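PDB 3RBT: glutathione transferase o1 from Bombyx mori, which is an Omega-class glutathione transferase, a family generally assigned glutathione transferase and dehydroascorbate reductase activities, though its own activity may be weak. Local coordinates for the interface of chains A and B. Sequence-based numbering; all coordinates share one arbitrary frame. Chains: chain A/B, Glutathione transferase o1.

The interface of chains A and B. Residues chain A 80, 88-89, 94, 98; chain B 114, 117-118, 121.
A:Leu89, on strand 87-89, pushes its CD2 methyl against one side of helix 113-138 of chain B, where B:Tyr114, B:Ala117 and B:Gln118 line the side it meets. That methyl lies 3.8 Å from the B:Ala117 CB methyl and 4.0 Å from CE1 on the rim of the B:Tyr114 ring, while the B:Gln118 amide nitrogen NE2 closes in from a third direction. A branched leucine suits this place because its two methyls serve different partners: CD1 turns back within chain A and rests over one face of the A:Tyr98 ring, toward the rim.

The small side chain of B:Ala117 lets helix 92-102 of chain A come near. A:Val94 divides its branches here. CG1, anti to the backbone N (chi1 176°), reaches the B:Ala117 methyl at 3.7 Å and also touches that residue's carbonyl oxygen; CG2 meets B:Leu121 CD2 at 4.0 Å, one helical turn further along. A:Tyr98, a turn after A:Val94, offers an edge: its CE1 lies 3.7 Å from the backbone N of B:Tyr114, which sits in the plane of the ring.

B:Tyr114 is a long side chain with both apolar and polar work to do. A:Ile80 CD1 approaches its ring from above the plane and outside the rim, 3.9 Å from B:Tyr114 CD1, and its phenol OH goes on to water 1, at 2.9 Å. This water also lies 3.0 Å from the backbone O of A:Phe88, linking the tyrosine hydroxyl to strand 87-89 across the subunits. On the opposite side of the ring plane from A:Ile80, the aliphatic CG of B:Gln118 lies over the face toward the rim and probably helps restrict the ring's rotation; the bend at chi2 (-48°) turns the amide toward A:Leu89.

The patch joins the N-terminal, thioredoxin-like domain of one subunit to the first long helix of the other's C-terminal domain. Repeated by the two-fold axis, it helps hold together the dimer typical of glutathione transferases.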
ATOM      1  N   ILE A  80     -13.943  14.060   5.878  1.00 24.18           N
ATOM      2  CA  ILE A  80     -14.709  14.313   4.662  1.00 24.76           C
ATOM      3  C   ILE A  80     -16.203  14.150   4.959  1.00 27.07           C
ATOM      4  O   ILE A  80     -16.569  13.442   5.896  1.00 27.51           O
ATOM      5  CB  ILE A  80     -14.272  13.361   3.507  1.00 24.08           C
ATOM      6  CG1 ILE A  80     -14.421  11.885   3.913  1.00 23.86           C
ATOM      7  CG2 ILE A  80     -12.817  13.635   3.087  1.00 22.41           C
ATOM      8  CD1 ILE A  80     -14.481  10.929   2.736  1.00 23.58           C
ATOM      9  N   PHE A  88     -13.538  10.154   9.229  1.00 25.40           N
ATOM     10  CA  PHE A  88     -12.091  10.175   9.172  1.00 24.24           C
ATOM     11  C   PHE A  88     -11.603   9.241   8.062  1.00 23.31           C
ATOM     12  O   PHE A  88     -12.097   8.121   7.911  1.00 23.58           O
ATOM     13  CB  PHE A  88     -11.511   9.720  10.514  1.00 24.58           C
ATOM     14  CG  PHE A  88     -11.419  10.806  11.564  1.00 25.37           C
ATOM     15  CD1 PHE A  88     -10.538  10.653  12.643  1.00 25.75           C
ATOM     16  CD2 PHE A  88     -12.189  11.965  11.487  1.00 24.77           C
ATOM     17  CE1 PHE A  88     -10.437  11.625  13.636  1.00 26.59           C
ATOM     18  CE2 PHE A  88     -12.089  12.948  12.463  1.00 26.60           C
ATOM     19  CZ  PHE A  88     -11.213  12.779  13.549  1.00 27.24           C
ATOM     20  N   LEU A  89     -10.654   9.726   7.270  1.00 22.24           N
ATOM     21  CA  LEU A  89      -9.919   8.890   6.325  1.00 21.10           C
ATOM     22  C   LEU A  89      -8.456   8.891   6.728  1.00 19.90           C
ATOM     23  O   LEU A  89      -7.898   9.948   7.020  1.00 18.71           O
ATOM     24  CB  LEU A  89     -10.061   9.402   4.891  1.00 21.25           C
ATOM     25  CG  LEU A  89     -11.188   8.845   4.005  1.00 23.72           C
ATOM     26  CD1 LEU A  89     -11.048   9.374   2.568  1.00 23.60           C
ATOM     27  CD2 LEU A  89     -11.177   7.339   3.992  1.00 23.70           C
ATOM     28  N   VAL A  94      -3.837   6.300   0.675  1.00 15.73           N
ATOM     29  CA  VAL A  94      -5.277   6.074   0.512  1.00 15.98           C
ATOM     30  C   VAL A  94      -6.024   7.413   0.395  1.00 15.77           C
ATOM     31  O   VAL A  94      -6.929   7.571  -0.450  1.00 16.05           O
ATOM     32  CB  VAL A  94      -5.834   5.222   1.670  1.00 16.41           C
ATOM     33  CG1 VAL A  94      -7.339   5.072   1.564  1.00 17.60           C
ATOM     34  CG2 VAL A  94      -5.167   3.853   1.673  1.00 16.46           C
ATOM     35  N   TYR A  98      -7.991   8.623  -2.829  1.00 14.76           N
ATOM     36  CA  TYR A  98      -9.397   8.987  -2.646  1.00 15.32           C
ATOM     37  C   TYR A  98      -9.677  10.328  -3.331  1.00 15.43           C
ATOM     38  O   TYR A  98     -10.607  10.442  -4.113  1.00 16.35           O
ATOM     39  CB  TYR A  98      -9.781   9.067  -1.156  1.00 15.18           C
ATOM     40  CG  TYR A  98     -11.098   9.772  -0.971  1.00 16.77           C
ATOM     41  CD1 TYR A  98     -12.298   9.109  -1.219  1.00 17.44           C
ATOM     42  CD2 TYR A  98     -11.147  11.121  -0.616  1.00 16.94           C
ATOM     43  CE1 TYR A  98     -13.515   9.762  -1.084  1.00 20.62           C
ATOM     44  CE2 TYR A  98     -12.365  11.779  -0.482  1.00 18.34           C
ATOM     45  CZ  TYR A  98     -13.540  11.099  -0.722  1.00 19.92           C
ATOM     46  OH  TYR A  98     -14.757  11.743  -0.595  1.00 22.70           O
TER
ATOM     47  N   TYR B 114     -15.215   6.512  -1.347  1.00 22.19           N
ATOM     48  CA  TYR B 114     -15.144   6.356   0.110  1.00 22.72           C
ATOM     49  C   TYR B 114     -15.113   4.881   0.523  1.00 21.30           C
ATOM     50  O   TYR B 114     -14.244   4.467   1.308  1.00 20.56           O
ATOM     51  CB  TYR B 114     -16.263   7.111   0.845  1.00 24.89           C
ATOM     52  CG  TYR B 114     -16.272   6.836   2.341  1.00 26.66           C
ATOM     53  CD1 TYR B 114     -15.164   7.148   3.134  1.00 27.52           C
ATOM     54  CD2 TYR B 114     -17.375   6.245   2.959  1.00 29.35           C
ATOM     55  CE1 TYR B 114     -15.158   6.895   4.499  1.00 27.97           C
ATOM     56  CE2 TYR B 114     -17.375   5.979   4.331  1.00 30.12           C
ATOM     57  CZ  TYR B 114     -16.256   6.305   5.089  1.00 29.38           C
ATOM     58  OH  TYR B 114     -16.236   6.053   6.437  1.00 30.37           O
ATOM     59  N   ALA B 117     -11.808   3.358  -0.475  1.00 16.17           N
ATOM     60  CA  ALA B 117     -10.793   3.778   0.489  1.00 16.41           C
ATOM     61  C   ALA B 117     -10.856   2.941   1.774  1.00 16.76           C
ATOM     62  O   ALA B 117      -9.819   2.515   2.290  1.00 16.32           O
ATOM     63  CB  ALA B 117     -10.924   5.265   0.796  1.00 17.86           C
ATOM     64  N   GLN B 118     -12.069   2.691   2.270  1.00 17.69           N
ATOM     65  CA  GLN B 118     -12.276   1.815   3.428  1.00 18.38           C
ATOM     66  C   GLN B 118     -11.817   0.388   3.162  1.00 17.07           C
ATOM     67  O   GLN B 118     -11.169  -0.234   4.016  1.00 16.64           O
ATOM     68  CB  GLN B 118     -13.744   1.813   3.887  1.00 19.57           C
ATOM     69  CG  GLN B 118     -14.217   3.128   4.489  1.00 23.32           C
ATOM     70  CD  GLN B 118     -13.250   3.689   5.527  1.00 28.29           C
ATOM     71  OE1 GLN B 118     -13.016   3.084   6.577  1.00 30.04           O
ATOM     72  NE2 GLN B 118     -12.690   4.858   5.237  1.00 29.06           N
ATOM     73  N   LEU B 121      -8.074   0.328   3.322  1.00 16.72           N
ATOM     74  CA  LEU B 121      -7.650   0.385   4.725  1.00 17.29           C
ATOM     75  C   LEU B 121      -7.760  -0.968   5.422  1.00 17.31           C
ATOM     76  O   LEU B 121      -6.907  -1.326   6.248  1.00 17.36           O
ATOM     77  CB  LEU B 121      -8.433   1.458   5.491  1.00 18.04           C
ATOM     78  CG  LEU B 121      -8.060   2.896   5.100  1.00 18.94           C
ATOM     79  CD1 LEU B 121      -8.928   3.926   5.815  1.00 17.97           C
ATOM     80  CD2 LEU B 121      -6.580   3.165   5.345  1.00 17.57           C
TER
HETATM   81  O   HOH W   1     -13.857   5.645   8.011  1.00 30.82           O